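Local atomic coordinates of imidazoleglycerol-phosphate dehydratase (PDB entry 2AE8), a protein that catalyses the manganese-dependent dehydration of D-erythro-1-(imidazol-4-yl)glycerol 3-phosphate to 3-(imidazol-4-yl)-2-oxopropyl phosphate, the sixth step of histidine biosynthesis. Residues F156-V161 against H188-I193; L142-S147 against E163-V168; L174-D179 against K195-A200. One frame throughout, in Å; residues are numbered along the deposited sequence. Where two conformers were deposited one is given.

Contact 1. Residues F156-V161 against H188-I193; sequences FDTELV and HEIEAI. With MG (magnesium ion), chain T; MG (magnesium ion), chain L.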
loop_
_atom_site.group_PDB
_atom_site.type_symbol
_atom_site.label_atom_id
_atom_site.label_comp_id
_atom_site.label_asym_id
_atom_site.label_seq_id
_atom_site.Cartn_x
_atom_site.Cartn_y
_atom_site.Cartn_z
ATOM N N PHE B 156 -4.979 30.937 29.004
ATOM C CA PHE B 156 -3.528 30.900 28.731
ATOM C C PHE B 156 -3.162 30.100 27.468
ATOM O O PHE B 156 -3.472 28.915 27.380
ATOM C CB PHE B 156 -2.825 30.283 29.942
ATOM C CG PHE B 156 -1.324 30.367 29.908
ATOM C CD1 PHE B 156 -0.669 31.579 30.178
ATOM C CD2 PHE B 156 -0.558 29.223 29.657
ATOM C CE1 PHE B 156 0.720 31.658 30.167
ATOM C CE2 PHE B 156 0.823 29.293 29.644
ATOM C CZ PHE B 156 1.472 30.504 29.905
ATOM N N ASP B 157 -2.466 30.748 26.531
ATOM C CA ASP B 157 -1.944 30.093 25.329
ATOM C C ASP B 157 -0.831 29.127 25.694
ATOM O O ASP B 157 0.222 29.503 26.171
ATOM C CB ASP B 157 -1.433 31.119 24.312
ATOM C CG ASP B 157 -2.564 31.912 23.668
ATOM O OD1 ASP B 157 -2.354 33.081 23.326
ATOM O OD2 ASP B 157 -3.664 31.355 23.487
ATOM N N THR B 158 -1.111 27.863 25.454
ATOM C CA THR B 158 -0.285 26.756 25.818
ATOM C C THR B 158 1.075 26.775 25.035
ATOM O O THR B 158 2.113 26.282 25.523
ATOM C CB THR B 158 -1.206 25.530 25.565
ATOM O OG1 THR B 158 -1.307 24.676 26.706
ATOM C CG2 THR B 158 -0.938 24.838 24.295
ATOM N N GLU B 159 1.087 27.364 23.844
ATOM C CA GLU B 159 2.363 27.570 23.130
ATOM C C GLU B 159 3.386 28.425 23.908
ATOM O O GLU B 159 4.574 28.429 23.579
ATOM C CB GLU B 159 2.158 28.122 21.711
ATOM C CG GLU B 159 1.698 29.576 21.612
ATOM C CD GLU B 159 1.519 30.033 20.162
ATOM O OE1 GLU B 159 1.579 29.185 19.227
ATOM O OE2 GLU B 159 1.318 31.254 19.948
ATOM N N LEU B 160 2.916 29.123 24.950
ATOM C CA LEU B 160 3.788 29.987 25.755
ATOM C C LEU B 160 4.698 29.179 26.657
ATOM O O LEU B 160 5.724 29.678 27.086
ATOM C CB LEU B 160 2.954 30.916 26.631
ATOM C CG LEU B 160 2.208 31.988 25.840
ATOM C CD1 LEU B 160 1.298 32.779 26.778
ATOM C CD2 LEU B 160 3.191 32.872 25.087
ATOM N N VAL B 161 4.304 27.946 26.969
ATOM C CA VAL B 161 5.101 27.102 27.859
ATOM C C VAL B 161 6.521 26.888 27.290
ATOM O O VAL B 161 7.543 27.091 27.990
ATOM C CB VAL B 161 4.405 25.744 28.099
ATOM C CG1 VAL B 161 5.298 24.805 28.871
ATOM C CG2 VAL B 161 3.089 25.935 28.822
ATOM N N HIS B 188 -2.297 19.127 33.591
ATOM C CA HIS B 188 -1.399 18.143 34.165
ATOM C C HIS B 188 -0.065 18.107 33.430
ATOM O O HIS B 188 0.997 17.943 34.046
ATOM C CB HIS B 188 -2.024 16.745 34.100
ATOM C CG HIS B 188 -3.179 16.558 35.028
ATOM N ND1 HIS B 188 -3.941 15.415 35.035
ATOM C CD2 HIS B 188 -3.714 17.375 35.972
ATOM C CE1 HIS B 188 -4.887 15.525 35.953
ATOM N NE2 HIS B 188 -4.771 16.706 36.535
ATOM N N GLU B 189 -0.127 18.236 32.101
ATOM C CA GLU B 189 1.063 18.163 31.268
ATOM C C GLU B 189 2.015 19.304 31.611
ATOM O O GLU B 189 3.196 19.097 31.841
ATOM C CB GLU B 189 0.665 18.241 29.787
ATOM C CG GLU B 189 0.117 16.930 29.192
ATOM C CD GLU B 189 -0.618 17.141 27.861
ATOM O OE1 GLU B 189 -0.658 18.280 27.331
ATOM O OE2 GLU B 189 -1.213 16.164 27.375
ATOM N N ILE B 190 1.495 20.519 31.597
ATOM C CA ILE B 190 2.285 21.685 31.925
ATOM C C ILE B 190 2.782 21.639 33.378
ATOM O O ILE B 190 3.940 21.945 33.659
ATOM C CB ILE B 190 1.461 22.957 31.676
ATOM C CG1 ILE B 190 1.085 23.026 30.181
ATOM C CG2 ILE B 190 2.267 24.188 32.084
ATOM C CD1 ILE B 190 -0.032 24.022 29.861
ATOM N N GLU B 191 1.901 21.259 34.293
ATOM C CA GLU B 191 2.271 21.180 35.704
ATOM C C GLU B 191 3.382 20.168 35.959
ATOM O O GLU B 191 4.348 20.477 36.658
ATOM C CB GLU B 191 1.045 20.911 36.581
ATOM C CG GLU B 191 1.366 20.819 38.055
ATOM C CD GLU B 191 0.181 21.159 38.946
ATOM O OE1 GLU B 191 -0.911 21.489 38.433
ATOM O OE2 GLU B 191 0.349 21.094 40.175
ATOM N N ALA B 192 3.263 18.958 35.410
ATOM C CA ALA B 192 4.343 17.965 35.526
ATOM C C ALA B 192 5.676 18.510 35.005
ATOM O O ALA B 192 6.729 18.303 35.619
ATOM C CB ALA B 192 3.968 16.646 34.798
ATOM N N ILE B 193 5.637 19.212 33.871
ATOM C CA ILE B 193 6.855 19.808 33.293
ATOM C C ILE B 193 7.472 20.887 34.225
ATOM O O ILE B 193 8.680 20.890 34.468
ATOM C CB ILE B 193 6.585 20.415 31.902
ATOM C CG1 ILE B 193 6.296 19.304 30.860
ATOM C CG2 ILE B 193 7.765 21.317 31.442
ATOM C CD1 ILE B 193 5.720 19.855 29.563
HETATM MG MG MG T . -5.864 17.425 38.276
HETATM MG MG MG L . -2.328 22.912 39.087
HETATM O O HOH W 1 -4.185 19.107 39.043
HETATM O O HOH W 2 -7.586 16.120 37.739
HETATM O O HOH W 3 -5.558 15.654 39.404
#
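Ile190 meets Val161 and Thr158 where two helices of the beta-alpha-beta sandwich, 159-171 and 186-205, come side by side. Across the two segments the backbones come nearest at Val161 and Ile190, CA to CA 7.3 Å, and 166 Å² is buried between them.

The apolar part is a single knot of branches. Val161 CG2 sits 3.8 Å from Ile190 CG1 and equally close to CG2 and CD1, so one methyl faces the whole outer part of the isoleucine. With Ile190 CG1 anti to the carbonyl carbon (chi1 -61°) and the chain extended beyond it, CD1 runs on past the valine to Thr158. There it lies 3.5 Å from the hydroxyl oxygen OG1, a van der Waals approach of a methyl to a polar atom. The side chain of Met66 also adjoins Ile190.

Metal coordination occupies other sides of helix 186-205. Glu191 OE1 binds one magnesium ion at 2.1 Å, with His187 and with His92 of a neighbouring subunit. The ring of His188 holds a second magnesium, shared with His91 and Glu95 of that subunit; Glu127 accepts a hydrogen bond from ND1, which helps fix the ring's rotation. Three waters complete this ion's shell, one of them, 2.2 Å from the magnesium, lying in the plane of the His188 ring, whose NE2 is 2.2 Å from the metal.

Contact 2. Residues L142-S147 against E163-V168; sequences LSFNAS and EFFRAV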
loop_
_atom_site.group_PDB
_atom_site.type_symbol
_atom_site.label_atom_id
_atom_site.label_comp_id
_atom_site.label_asym_id
_atom_site.label_seq_id
_atom_site.Cartn_x
_atom_site.Cartn_y
_atom_site.Cartn_z
ATOM N N LEU B 142 18.207 23.921 24.682
ATOM C CA LEU B 142 16.934 23.309 25.094
ATOM C C LEU B 142 16.426 22.327 24.046
ATOM O O LEU B 142 16.253 22.695 22.878
ATOM C CB LEU B 142 15.856 24.378 25.278
ATOM C CG LEU B 142 14.437 23.886 25.578
ATOM C CD1 LEU B 142 14.312 23.119 26.926
ATOM C CD2 LEU B 142 13.435 25.018 25.501
ATOM N N SER B 143 16.138 21.109 24.495
ATOM C CA SER B 143 15.415 20.132 23.689
ATOM C C SER B 143 14.025 19.960 24.308
ATOM O O SER B 143 13.878 19.367 25.371
ATOM C CB SER B 143 16.201 18.823 23.659
ATOM O OG SER B 143 15.531 17.856 22.892
ATOM N N PHE B 144 13.016 20.545 23.661
ATOM C CA PHE B 144 11.657 20.561 24.196
ATOM C C PHE B 144 10.809 19.579 23.398
ATOM O O PHE B 144 10.564 19.792 22.212
ATOM C CB PHE B 144 11.073 21.979 24.068
ATOM C CG PHE B 144 9.745 22.153 24.758
ATOM C CD1 PHE B 144 9.690 22.558 26.089
ATOM C CD2 PHE B 144 8.546 21.888 24.078
ATOM C CE1 PHE B 144 8.470 22.716 26.731
ATOM C CE2 PHE B 144 7.324 22.045 24.712
ATOM C CZ PHE B 144 7.287 22.467 26.042
ATOM N N ASN B 145 10.374 18.506 24.037
ATOM C CA ASN B 145 9.722 17.406 23.319
ATOM C C ASN B 145 8.437 17.076 24.044
ATOM O O ASN B 145 8.400 16.143 24.853
ATOM C CB ASN B 145 10.635 16.185 23.345
ATOM C CG ASN B 145 12.024 16.490 22.832
ATOM O OD1 ASN B 145 12.239 16.578 21.629
ATOM N ND2 ASN B 145 12.977 16.677 23.753
ATOM N N ALA B 146 7.414 17.895 23.816
ATOM C CA ALA B 146 6.137 17.765 24.496
ATOM C C ALA B 146 5.044 18.366 23.617
ATOM O O ALA B 146 5.015 19.580 23.397
ATOM C CB ALA B 146 6.186 18.490 25.849
ATOM N N SER B 147 4.162 17.520 23.099
ATOM C CA SER B 147 3.008 17.978 22.336
ATOM C C SER B 147 1.871 18.087 23.319
ATOM O O SER B 147 1.331 17.073 23.775
ATOM C CB SER B 147 2.646 16.969 21.243
ATOM O OG SER B 147 3.758 16.769 20.381
ATOM N N GLU B 163 7.967 28.748 24.984
ATOM C CA GLU B 163 8.612 30.073 24.957
ATOM C C GLU B 163 9.237 30.458 26.306
ATOM O O GLU B 163 10.312 31.054 26.338
ATOM C CB GLU B 163 7.632 31.150 24.505
ATOM C CG GLU B 163 7.030 30.839 23.130
ATOM C CD GLU B 163 8.102 30.475 22.090
ATOM O OE1 GLU B 163 8.128 29.307 21.609
ATOM O OE2 GLU B 163 8.935 31.349 21.781
ATOM N N PHE B 164 8.566 30.099 27.401
ATOM C CA PHE B 164 9.056 30.407 28.750
ATOM C C PHE B 164 10.324 29.620 29.041
ATOM O O PHE B 164 11.333 30.189 29.471
ATOM C CB PHE B 164 8.007 30.088 29.817
ATOM C CG PHE B 164 8.508 30.307 31.223
ATOM C CD1 PHE B 164 8.596 31.605 31.747
ATOM C CD2 PHE B 164 8.923 29.238 32.001
ATOM C CE1 PHE B 164 9.075 31.829 33.037
ATOM C CE2 PHE B 164 9.416 29.447 33.300
ATOM C CZ PHE B 164 9.496 30.752 33.815
ATOM N N PHE B 165 10.284 28.313 28.781
ATOM C CA PHE B 165 11.431 27.462 29.028
ATOM C C PHE B 165 12.650 27.756 28.166
ATOM O O PHE B 165 13.782 27.672 28.656
ATOM C CB PHE B 165 11.039 25.973 29.044
ATOM C CG PHE B 165 10.309 25.587 30.296
ATOM C CD1 PHE B 165 10.968 25.592 31.523
ATOM C CD2 PHE B 165 8.951 25.300 30.271
ATOM C CE1 PHE B 165 10.286 25.276 32.701
ATOM C CE2 PHE B 165 8.264 24.973 31.451
ATOM C CZ PHE B 165 8.938 24.962 32.665
ATOM N N ARG B 166 12.410 28.121 26.911
ATOM C CA ARG B 166 13.457 28.591 26.011
ATOM C C ARG B 166 14.146 29.846 26.557
ATOM O O ARG B 166 15.369 29.934 26.547
ATOM C CB ARG B 166 12.895 28.836 24.600
ATOM C CG ARG B 166 13.921 29.345 23.584
ATOM C CD ARG B 166 13.927 28.544 22.272
ATOM N NE ARG B 166 12.732 28.749 21.453
ATOM C CZ ARG B 166 11.913 27.779 21.043
ATOM N NH1 ARG B 166 10.865 28.086 20.293
ATOM N NH2 ARG B 166 12.140 26.509 21.364
ATOM N N ALA B 167 13.354 30.800 27.039
ATOM C CA ALA B 167 13.879 32.062 27.591
ATOM C C ALA B 167 14.725 31.803 28.854
ATOM O O ALA B 167 15.832 32.318 28.974
ATOM C CB ALA B 167 12.737 33.047 27.891
ATOM N N VAL B 168 14.217 30.972 29.758
ATOM C CA VAL B 168 14.928 30.639 30.998
ATOM C C VAL B 168 16.228 29.864 30.742
ATOM O O VAL B 168 17.294 30.217 31.229
ATOM C CB VAL B 168 14.039 29.826 31.959
ATOM C CG1 VAL B 168 14.857 29.277 33.133
ATOM C CG2 VAL B 168 12.846 30.661 32.449
#
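Leu142 reaches across to the backbone of helix 159-171, its CD2 methyl lying 3.6 Å from Arg166 N and just as far from Arg166 CA. CG is anti to the backbone N (chi1 174°), and with CD1 turned aside (chi2 63°), CD2 continues the chain away from the strand; it also brushes Phe165 C at 3.9 Å. The contact is thus a methyl set against a helix turn, with the arginine contributing its backbone and CB.

Aromatic packing continues the interface. Phe165 CD2 approaches the edge of the Phe144 ring, near its plane, 4.4 Å from Phe144 CE1; the pair is loose. Within the helix, Phe164 CD2 stands over the centre of one Phe165 face.

No polar group bridges the two segments. Asn145 ND2 donates to Ser143 OG at 2.9 Å, in the amide plane, and also to Ile178 O. Arg166 NH2 forms a salt bridge with Glu162, while NH1 is 3.3 Å from Glu163 OE1, which lies well out of the guanidinium plane, a link of charge alone.

Strand 142-145 and helix 163-168 run nearly antiparallel, at 165°. Since the next strand of this sheet, 175-182, lies parallel beside 141-145, this is the strand-to-helix half of a beta-alpha-beta crossover.

Contact 3. Residues L174-D179 against K195-A200; sequences LTTHID and KAFSRA
A buried strand-to-helix contact joins Thr176 and Leu174 to Phe197, where helix 186-205 lies against one face of the mixed sheet 118-125, 128-135, 175-182 and 141-145. That sheet belongs to the beta-alpha-beta sandwich of this enzyme, which is built by duplication of a half-domain. On the helix, Ala196 and Ala200 touch strand 128-135, while Phe197 meets the neighbouring strand. The segments bury 133 Å² between them, 73 Å² of it on Phe197.

The phenylalanine ring provides the whole helix side of the contact. Its CG is anti to the backbone N (chi1 173°), which swings the ring out from the helix and lays its rim along the sheet. Both partners arrive at that rim, near the ring plane, and not over a face. Thr176 CG2 is 4.0 Å from Phe197 CD1 and 4.1 Å from CE1, and the two side chains meet at about a right angle. Farther along the rim, Leu174 CD1 approaches CZ of the same ring at 4.1 Å. These are van der Waals separations, and the threonine presents mainly its methyl.

Other aromatics and aliphatics close round the ring: Phe165 packs edge-to-face with it, while Val168, Val169 and Phe70 also touch it. Strand alternation divides the work. Thr176 points toward the helix, whereas His177 and Asp179 both meet Arg182 of a neighbouring subunit. On the helix, Lys195 NZ is hydrogen-bonded to Tyr118 OH of another subunit.

At the threonine, the first torsion sets CG2 anti to its own backbone N and leaves OG1 beside that nitrogen; the hydroxyl oxygen too skirts the ring, with OG1 4.1 Å from Phe197 CE1.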
loop_
_atom_site.group_PDB
_atom_site.type_symbol
_atom_site.label_atom_id
_atom_site.label_comp_id
_atom_site.label_asym_id
_atom_site.label_seq_id
_atom_site.Cartn_x
_atom_site.Cartn_y
_atom_site.Cartn_z
ATOM N N LEU B 174 21.856 26.918 30.623
ATOM C CA LEU B 174 21.675 25.502 30.972
ATOM C C LEU B 174 21.530 24.667 29.707
ATOM O O LEU B 174 21.087 25.172 28.677
ATOM C CB LEU B 174 20.397 25.285 31.815
ATOM C CG LEU B 174 20.154 26.227 32.997
ATOM C CD1 LEU B 174 18.734 26.041 33.545
ATOM C CD2 LEU B 174 21.200 26.005 34.099
ATOM N N THR B 175 21.922 23.401 29.783
ATOM C CA THR B 175 21.497 22.421 28.780
ATOM C C THR B 175 20.320 21.690 29.428
ATOM O O THR B 175 20.454 21.154 30.544
ATOM C CB THR B 175 22.619 21.426 28.422
ATOM O OG1 THR B 175 23.743 22.145 27.899
ATOM C CG2 THR B 175 22.141 20.433 27.357
ATOM N N THR B 176 19.167 21.689 28.766
ATOM C CA THR B 176 17.954 21.094 29.359
ATOM C C THR B 176 17.188 20.261 28.328
ATOM O O THR B 176 16.983 20.718 27.211
ATOM C CB THR B 176 17.039 22.194 29.958
ATOM O OG1 THR B 176 17.739 22.857 31.023
ATOM C CG2 THR B 176 15.727 21.610 30.510
ATOM N N HIS B 177 16.805 19.038 28.709
ATOM C CA HIS B 177 15.908 18.212 27.895
ATOM C C HIS B 177 14.595 18.033 28.644
ATOM O O HIS B 177 14.576 17.503 29.757
ATOM C CB HIS B 177 16.543 16.846 27.582
ATOM C CG HIS B 177 17.618 16.907 26.526
ATOM N ND1 HIS B 177 17.558 16.174 25.362
ATOM C CD2 HIS B 177 18.763 17.629 26.453
ATOM C CE1 HIS B 177 18.613 16.443 24.612
ATOM N NE2 HIS B 177 19.367 17.314 25.259
ATOM N N ILE B 178 13.504 18.471 28.016
ATOM C CA ILE B 178 12.162 18.288 28.555
ATOM C C ILE B 178 11.415 17.274 27.682
ATOM O O ILE B 178 11.323 17.445 26.459
ATOM C CB ILE B 178 11.394 19.634 28.596
ATOM C CG1 ILE B 178 12.054 20.591 29.618
ATOM C CG2 ILE B 178 9.907 19.395 28.883
ATOM C CD1 ILE B 178 11.456 21.976 29.668
ATOM N N ASP B 179 10.886 16.232 28.318
ATOM C CA ASP B 179 10.200 15.150 27.604
ATOM C C ASP B 179 8.872 14.834 28.288
ATOM O O ASP B 179 8.844 14.505 29.477
ATOM C CB ASP B 179 11.057 13.871 27.600
ATOM C CG ASP B 179 12.154 13.886 26.535
ATOM O OD1 ASP B 179 11.804 13.769 25.339
ATOM O OD2 ASP B 179 13.371 13.973 26.877
ATOM N N LYS B 195 6.967 21.175 37.512
ATOM C CA LYS B 195 7.445 20.475 38.699
ATOM C C LYS B 195 8.791 19.780 38.461
ATOM O O LYS B 195 9.726 19.920 39.253
ATOM C CB LYS B 195 6.411 19.473 39.239
ATOM C CG LYS B 195 5.148 20.111 39.902
ATOM C CD LYS B 195 4.184 19.052 40.518
ATOM C CE LYS B 195 4.882 18.142 41.565
ATOM N NZ LYS B 195 3.893 17.308 42.345
ATOM N N ALA B 196 8.892 19.032 37.368
ATOM C CA ALA B 196 10.108 18.300 37.056
ATOM C C ALA B 196 11.287 19.226 36.774
ATOM O O ALA B 196 12.377 18.963 37.244
ATOM C CB ALA B 196 9.880 17.348 35.875
ATOM N N PHE B 197 11.088 20.277 35.985
ATOM C CA PHE B 197 12.177 21.206 35.713
ATOM C C PHE B 197 12.703 21.845 37.009
ATOM O O PHE B 197 13.911 21.921 37.220
ATOM C CB PHE B 197 11.738 22.323 34.765
ATOM C CG PHE B 197 12.794 23.398 34.581
ATOM C CD1 PHE B 197 13.860 23.199 33.713
ATOM C CD2 PHE B 197 12.734 24.595 35.318
ATOM C CE1 PHE B 197 14.845 24.172 33.544
ATOM C CE2 PHE B 197 13.718 25.568 35.169
ATOM C CZ PHE B 197 14.775 25.363 34.273
ATOM N N SER B 198 11.781 22.319 37.851
ATOM C CA SER B 198 12.123 22.997 39.109
ATOM C C SER B 198 12.935 22.074 40.001
ATOM O O SER B 198 13.947 22.479 40.556
ATOM C CB SER B 198 10.864 23.378 39.869
ATOM O OG SER B 198 10.023 24.161 39.070
ATOM N N ARG B 199 12.470 20.839 40.150
ATOM C CA ARG B 199 13.129 19.886 41.009
ATOM C C ARG B 199 14.497 19.525 40.471
ATOM O O ARG B 199 15.458 19.496 41.222
ATOM C CB ARG B 199 12.285 18.635 41.199
ATOM C CG ARG B 199 11.078 18.847 42.086
ATOM C CD ARG B 199 10.846 17.623 42.940
ATOM N NE ARG B 199 10.309 18.021 44.240
ATOM C CZ ARG B 199 10.602 17.434 45.396
ATOM N NH1 ARG B 199 11.434 16.395 45.458
ATOM N NH2 ARG B 199 10.044 17.889 46.496
ATOM N N ALA B 200 14.580 19.256 39.168
ATOM C CA ALA B 200 15.857 18.946 38.515
ATOM C C ALA B 200 16.845 20.100 38.670
ATOM O O ALA B 200 18.033 19.873 38.939
ATOM C CB ALA B 200 15.644 18.643 37.017
#

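The three contacts adjoin one another in one core, to which helices 159-171 and 186-205 both contribute. Contacts 1 and 2 share helix 159-171, with centres 10 Å apart, and meet where Ile193 CG2 packs 3.7 Å from Phe165 CE2. The same Ile193 CG2 lies 3.9 Å from Ile178 CG2, tying contact 1 to contact 3 through helix 186-205. Contacts 2 and 3, centred 9 Å apart, are joined in the sheet by probable hydrogen bonds, Asn145 N to Ile178 O and Ile178 N to Ser143 O, each 2.8 Å. Helix 186-205 carries His188 and Glu191 to the magnesium ions, while Glu163 on helix 159-171 binds manganese in another crystal structure of the protein.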